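Local structure of Glyoxalase/bleomycin resistance protein/dioxygenase (Vibrio splendidus, 2RK9) at residues L5-E10 and V75-D80; A115-F120 and R131-I136. The protein is of undetermined specific function but belongs to the glyoxalase/bleomycin resistance/dioxygenase superfamily, whose members include metal-dependent enzymes and antibiotic-binding proteins. The protein carries 1 engineered substitution. One frame throughout, in Å; residues are numbered along the deposited sequence.

Contact 1: residues L5-E10 and V75-D80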
# COMPACT_ATOMS: atom_id res chain seq x y z
N LEU B 5 -5.01 5.11 12.81
CA LEU B 5 -4.34 3.96 12.22
C LEU B 5 -4.32 4.13 10.70
O LEU B 5 -5.30 4.58 10.12
CB LEU B 5 -5.08 2.67 12.57
CG LEU B 5 -5.18 2.29 14.05
CD1 LEU B 5 -5.99 1.02 14.18
CD2 LEU B 5 -3.80 2.10 14.63
N ARG B 6 -3.22 3.76 10.08
CA ARG B 6 -3.08 3.88 8.63
C ARG B 6 -2.13 2.80 8.13
O ARG B 6 -1.44 2.15 8.92
CB ARG B 6 -2.45 5.23 8.25
CG ARG B 6 -3.17 6.46 8.73
CD ARG B 6 -4.28 6.84 7.80
NE ARG B 6 -4.89 8.11 8.17
CZ ARG B 6 -5.68 8.29 9.23
NH1 ARG B 6 -5.96 7.27 10.03
NH2 ARG B 6 -6.21 9.48 9.47
N VAL B 7 -2.12 2.61 6.82
CA VAL B 7 -1.17 1.69 6.21
C VAL B 7 -0.32 2.62 5.36
O VAL B 7 -0.85 3.41 4.58
CB VAL B 7 -1.83 0.62 5.30
CG1 VAL B 7 -2.71 1.26 4.23
CG2 VAL B 7 -0.73 -0.20 4.63
N VAL B 8 0.99 2.56 5.55
CA VAL B 8 1.91 3.40 4.79
C VAL B 8 2.81 2.48 3.99
O VAL B 8 3.62 1.75 4.54
CB VAL B 8 2.77 4.30 5.71
CG1 VAL B 8 3.67 5.20 4.85
CG2 VAL B 8 1.88 5.16 6.60
N PRO B 9 2.65 2.49 2.66
CA PRO B 9 3.49 1.64 1.82
C PRO B 9 4.92 2.13 1.78
O PRO B 9 5.17 3.34 1.75
CB PRO B 9 2.83 1.76 0.44
CG PRO B 9 1.40 2.11 0.77
CD PRO B 9 1.58 3.11 1.88
N GLU B 10 5.86 1.20 1.82
CA GLU B 10 7.27 1.56 1.71
C GLU B 10 7.69 0.94 0.39
O GLU B 10 7.53 -0.26 0.19
CB GLU B 10 8.08 0.99 2.86
CG GLU B 10 9.58 1.24 2.70
CD GLU B 10 10.36 0.94 3.96
OE1 GLU B 10 10.08 -0.09 4.59
OE2 GLU B 10 11.26 1.75 4.30
N VAL B 75 7.67 -3.89 -2.34
CA VAL B 75 6.71 -3.24 -1.45
C VAL B 75 6.61 -3.87 -0.07
O VAL B 75 6.56 -5.09 0.08
CB VAL B 75 5.30 -3.21 -2.06
CG1 VAL B 75 4.39 -2.30 -1.23
CG2 VAL B 75 5.35 -2.73 -3.48
N ASN B 76 6.57 -3.01 0.94
CA ASN B 76 6.42 -3.42 2.32
C ASN B 76 5.32 -2.52 2.87
O ASN B 76 5.45 -1.29 2.84
CB ASN B 76 7.73 -3.23 3.09
CG ASN B 76 7.56 -3.43 4.57
OD1 ASN B 76 7.04 -4.45 5.02
ND2 ASN B 76 8.01 -2.45 5.36
N PHE B 77 4.22 -3.12 3.31
CA PHE B 77 3.09 -2.36 3.84
C PHE B 77 3.24 -2.14 5.34
O PHE B 77 3.08 -3.07 6.12
CB PHE B 77 1.78 -3.11 3.57
CG PHE B 77 1.44 -3.26 2.11
CD1 PHE B 77 0.95 -2.18 1.38
CD2 PHE B 77 1.63 -4.48 1.46
CE1 PHE B 77 0.65 -2.31 0.02
CE2 PHE B 77 1.32 -4.62 0.10
CZ PHE B 77 0.83 -3.53 -0.62
N GLN B 78 3.56 -0.91 5.75
CA GLN B 78 3.68 -0.61 7.17
C GLN B 78 2.25 -0.38 7.63
O GLN B 78 1.66 0.66 7.36
CB GLN B 78 4.52 0.64 7.41
CG GLN B 78 4.54 1.07 8.87
CD GLN B 78 5.46 2.26 9.11
OE1 GLN B 78 6.68 2.12 9.13
NE2 GLN B 78 4.87 3.44 9.29
N TRP B 79 1.73 -1.37 8.35
CA TRP B 79 0.34 -1.39 8.78
C TRP B 79 0.13 -1.22 10.28
O TRP B 79 0.50 -2.09 11.07
CB TRP B 79 -0.25 -2.71 8.32
CG TRP B 79 -1.73 -2.83 8.44
CD1 TRP B 79 -2.45 -2.91 9.59
CD2 TRP B 79 -2.67 -2.91 7.36
NE1 TRP B 79 -3.79 -3.04 9.30
CE2 TRP B 79 -3.95 -3.04 7.94
CE3 TRP B 79 -2.55 -2.88 5.97
CZ2 TRP B 79 -5.11 -3.14 7.17
CZ3 TRP B 79 -3.71 -2.98 5.20
CH2 TRP B 79 -4.97 -3.11 5.81
N ASP B 80 -0.49 -0.10 10.68
CA ASP B 80 -0.75 0.17 12.09
C ASP B 80 -1.85 -0.72 12.66
O ASP B 80 -2.93 -0.82 12.08
CB ASP B 80 -1.15 1.63 12.32
CG ASP B 80 -0.10 2.61 11.88
OD1 ASP B 80 1.11 2.28 11.94
OD2 ASP B 80 -0.48 3.73 11.48
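An antiparallel strand pairing near the centre of the chain joins residues 5-10, at the start of strand 7-12, to strand 75-80. Two-way backbone bonds tie Val8 to Gln78 and Glu10 to Asn76; the shorter of the former runs from Val8 N to Gln78 O, 2.7 Å. Proline suits position 9 because that pair is non-hydrogen-bonded, so no N-H is needed toward Phe77. Each strand opens a beta-alpha-beta-beta-beta module, and their pairing is the seam between two such modules, as in the vicinal oxygen chelate fold of this superfamily. At its end Asp80 holds Arg6 twice: Asp80 N donates to Arg6 O (3.0 Å, nearly along the C=O axis), while Arg6 N reaches Asp80 OD2 (3.1 Å) from above the carboxylate plane. Asp80 CG lies beside its own N (chi1 -60°), which brings the carboxylate back over Arg6. On the face of Val7, Pro9, Phe77 and Trp79, Val7 turns CG2 anti to its N, and this methyl meets Trp79 CE3 obliquely at 3.5 Å. The second subunit packs there, with its Phe29 against Trp79. Glu10, on the other face, extends its carboxylate to a salt bridge with Arg131.

Contact 2: residues A115-F120 and R131-I136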
# COMPACT_ATOMS: atom_id res chain seq x y z
N ALA B 115 11.16 6.27 22.51
CA ALA B 115 9.96 5.95 21.74
C ALA B 115 10.09 4.52 21.20
O ALA B 115 11.06 4.19 20.53
CB ALA B 115 9.79 6.92 20.58
N THR B 116 9.09 3.69 21.49
CA THR B 116 9.12 2.30 21.06
C THR B 116 7.94 1.91 20.18
O THR B 116 6.82 2.40 20.35
CB THR B 116 9.13 1.36 22.29
OG1 THR B 116 10.20 1.73 23.16
CG2 THR B 116 9.32 -0.08 21.85
N GLN B 117 8.20 1.00 19.25
CA GLN B 117 7.18 0.50 18.35
C GLN B 117 7.40 -1.00 18.15
O GLN B 117 8.48 -1.44 17.75
CB GLN B 117 7.26 1.22 17.00
CG GLN B 117 6.27 0.70 15.97
CD GLN B 117 6.36 1.44 14.66
OE1 GLN B 117 5.81 2.53 14.50
NE2 GLN B 117 7.06 0.85 13.70
N LYS B 118 6.38 -1.79 18.47
CA LYS B 118 6.48 -3.23 18.30
C LYS B 118 6.07 -3.53 16.87
O LYS B 118 5.17 -2.89 16.33
CB LYS B 118 5.55 -3.96 19.26
CG LYS B 118 5.97 -3.92 20.71
CD LYS B 118 4.99 -4.72 21.56
CE LYS B 118 5.43 -4.75 23.01
NZ LYS B 118 4.52 -5.60 23.82
N GLN B 119 6.74 -4.50 16.24
CA GLN B 119 6.41 -4.88 14.88
C GLN B 119 6.87 -6.28 14.54
O GLN B 119 7.79 -6.82 15.16
CB GLN B 119 7.04 -3.93 13.85
CG GLN B 119 8.57 -3.98 13.79
CD GLN B 119 9.16 -2.93 12.84
OE1 GLN B 119 9.01 -1.72 13.05
NE2 GLN B 119 9.84 -3.39 11.80
N PHE B 120 6.22 -6.85 13.53
CA PHE B 120 6.59 -8.14 13.01
C PHE B 120 6.16 -8.12 11.55
O PHE B 120 5.33 -7.30 11.16
CB PHE B 120 5.95 -9.30 13.79
CG PHE B 120 4.50 -9.56 13.47
CD1 PHE B 120 4.15 -10.46 12.47
CD2 PHE B 120 3.49 -8.98 14.23
CE1 PHE B 120 2.82 -10.78 12.23
CE2 PHE B 120 2.15 -9.29 13.99
CZ PHE B 120 1.82 -10.19 12.99
N ARG B 131 4.17 -5.32 7.33
CA ARG B 131 4.92 -5.07 8.55
C ARG B 131 3.92 -4.44 9.50
O ARG B 131 3.62 -3.25 9.41
CB ARG B 131 6.07 -4.09 8.30
CG ARG B 131 6.93 -3.84 9.53
CD ARG B 131 7.51 -2.44 9.52
NE ARG B 131 8.29 -2.14 8.31
CZ ARG B 131 9.58 -2.40 8.17
NH1 ARG B 131 10.26 -2.98 9.15
NH2 ARG B 131 10.22 -2.05 7.05
N PHE B 132 3.36 -5.25 10.40
CA PHE B 132 2.39 -4.75 11.36
C PHE B 132 3.13 -4.02 12.47
O PHE B 132 4.14 -4.51 12.98
CB PHE B 132 1.56 -5.92 11.91
CG PHE B 132 0.63 -6.51 10.89
CD1 PHE B 132 -0.46 -5.78 10.44
CD2 PHE B 132 0.87 -7.77 10.35
CE1 PHE B 132 -1.30 -6.30 9.46
CE2 PHE B 132 0.03 -8.29 9.37
CZ PHE B 132 -1.05 -7.55 8.92
N CYS B 133 2.62 -2.84 12.84
CA CYS B 133 3.26 -2.02 13.86
C CYS B 133 2.29 -1.48 14.88
O CYS B 133 1.15 -1.13 14.56
CB CYS B 133 3.95 -0.81 13.22
SG CYS B 133 5.08 -1.13 11.86
N GLN B 134 2.75 -1.39 16.13
CA GLN B 134 1.94 -0.83 17.20
C GLN B 134 2.84 0.12 17.98
O GLN B 134 3.89 -0.28 18.48
CB GLN B 134 1.44 -1.91 18.16
CG GLN B 134 0.44 -1.35 19.16
CD GLN B 134 0.33 -2.19 20.41
OE1 GLN B 134 0.18 -3.41 20.34
NE2 GLN B 134 0.40 -1.54 21.57
N ASP B 135 2.44 1.38 18.10
CA ASP B 135 3.22 2.35 18.85
C ASP B 135 2.98 2.17 20.34
O ASP B 135 1.99 1.55 20.75
CB ASP B 135 2.83 3.77 18.45
CG ASP B 135 3.24 4.11 17.04
OD1 ASP B 135 2.73 3.47 16.10
OD2 ASP B 135 4.09 5.01 16.87
N ILE B 136 3.88 2.72 21.14
CA ILE B 136 3.78 2.65 22.59
C ILE B 136 3.97 1.22 23.06
O ILE B 136 3.05 0.71 23.74
CB ILE B 136 2.41 3.16 23.12
CG1 ILE B 136 2.04 4.52 22.49
CG2 ILE B 136 2.44 3.30 24.62
CD1 ILE B 136 2.89 5.68 22.92
O HOH W 1 5.88 5.21 19.08
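Thr116 begins the pairing weakly: its O accepts from Ile136 N at 3.1 Å along a bent path, and a water bridges the same oxygen to Asp135 OD2. Thr116 OG1 turns to Ser107 instead, on the adjoining strand. Gln117, extended with CG anti to its N (chi1 177°), lies alongside Asp135 and lays its amide over Cys133, NE2 standing 3.4 Å from Cys133 SG. That NE2 donates to Gln119 OE1 (3.3 Å) in the planes of both amides, a bond between neighbours on one face of the strand. Lys118 faces the other way; it exchanges two backbone bonds with Gln134, each 2.9 Å, while its straight chain carries NZ off to a salt bridge with Glu85 of helix 84-94. Gln119 takes the crowded chi1 position (67°), with CG between N and carbonyl, so its amide runs beside Arg131. Gln119 NE2 comes within 2.7 Å of Arg131 NH1 at the edge of the guanidinium, their planes 66° apart; both are donors, so the approach is close without being a hydrogen bond. At Phe120 the pairing continues as a hydrogen-bonded pair with Phe132, whose N donates to Phe120 O (2.9 Å). The tip of the Phe120 ring, CZ, meets Phe132 CD2 at 3.7 Å, the rings side by side but oblique. Flat apolar rings suit this end, where Phe120 packs on Ile84, Leu87 and Tyr88, and Phe132 on Leu87. The helix-side face of hairpin 115-123/129-135 also carries Lys118 and Gln134, whose polar ends reach the helix start at Glu85 and Ile84 N. The other bears Gln117, Gln119, Arg131, Cys133 and Asp135; there Arg131 NH2 forms a salt bridge with Glu10, which probably balances the guanidinium charge and, unlike the NE2-NH1 approach, holds Arg131.

Contacts 1 and 2 belong to one mixed sheet, with centres about 12 Å apart, and both segments of contact 1 precede those of contact 2 in the chain. Strand 75-80 of contact 1 is the parallel neighbour of strand 129-135 of contact 2; across the sheet the four strands come in the order 7-12, 75-80, 129-135, 115-123. Probable backbone bonds stitch the two together, Phe77 O to Arg131 N at 2.8 Å and Trp79 O to Cys133 N at 2.9 Å, and the rings of Trp79 and Phe132 meet edge-to-face. Contact 1 thus joins the first module to the second, while contact 2 pairs the last two strands within the second module.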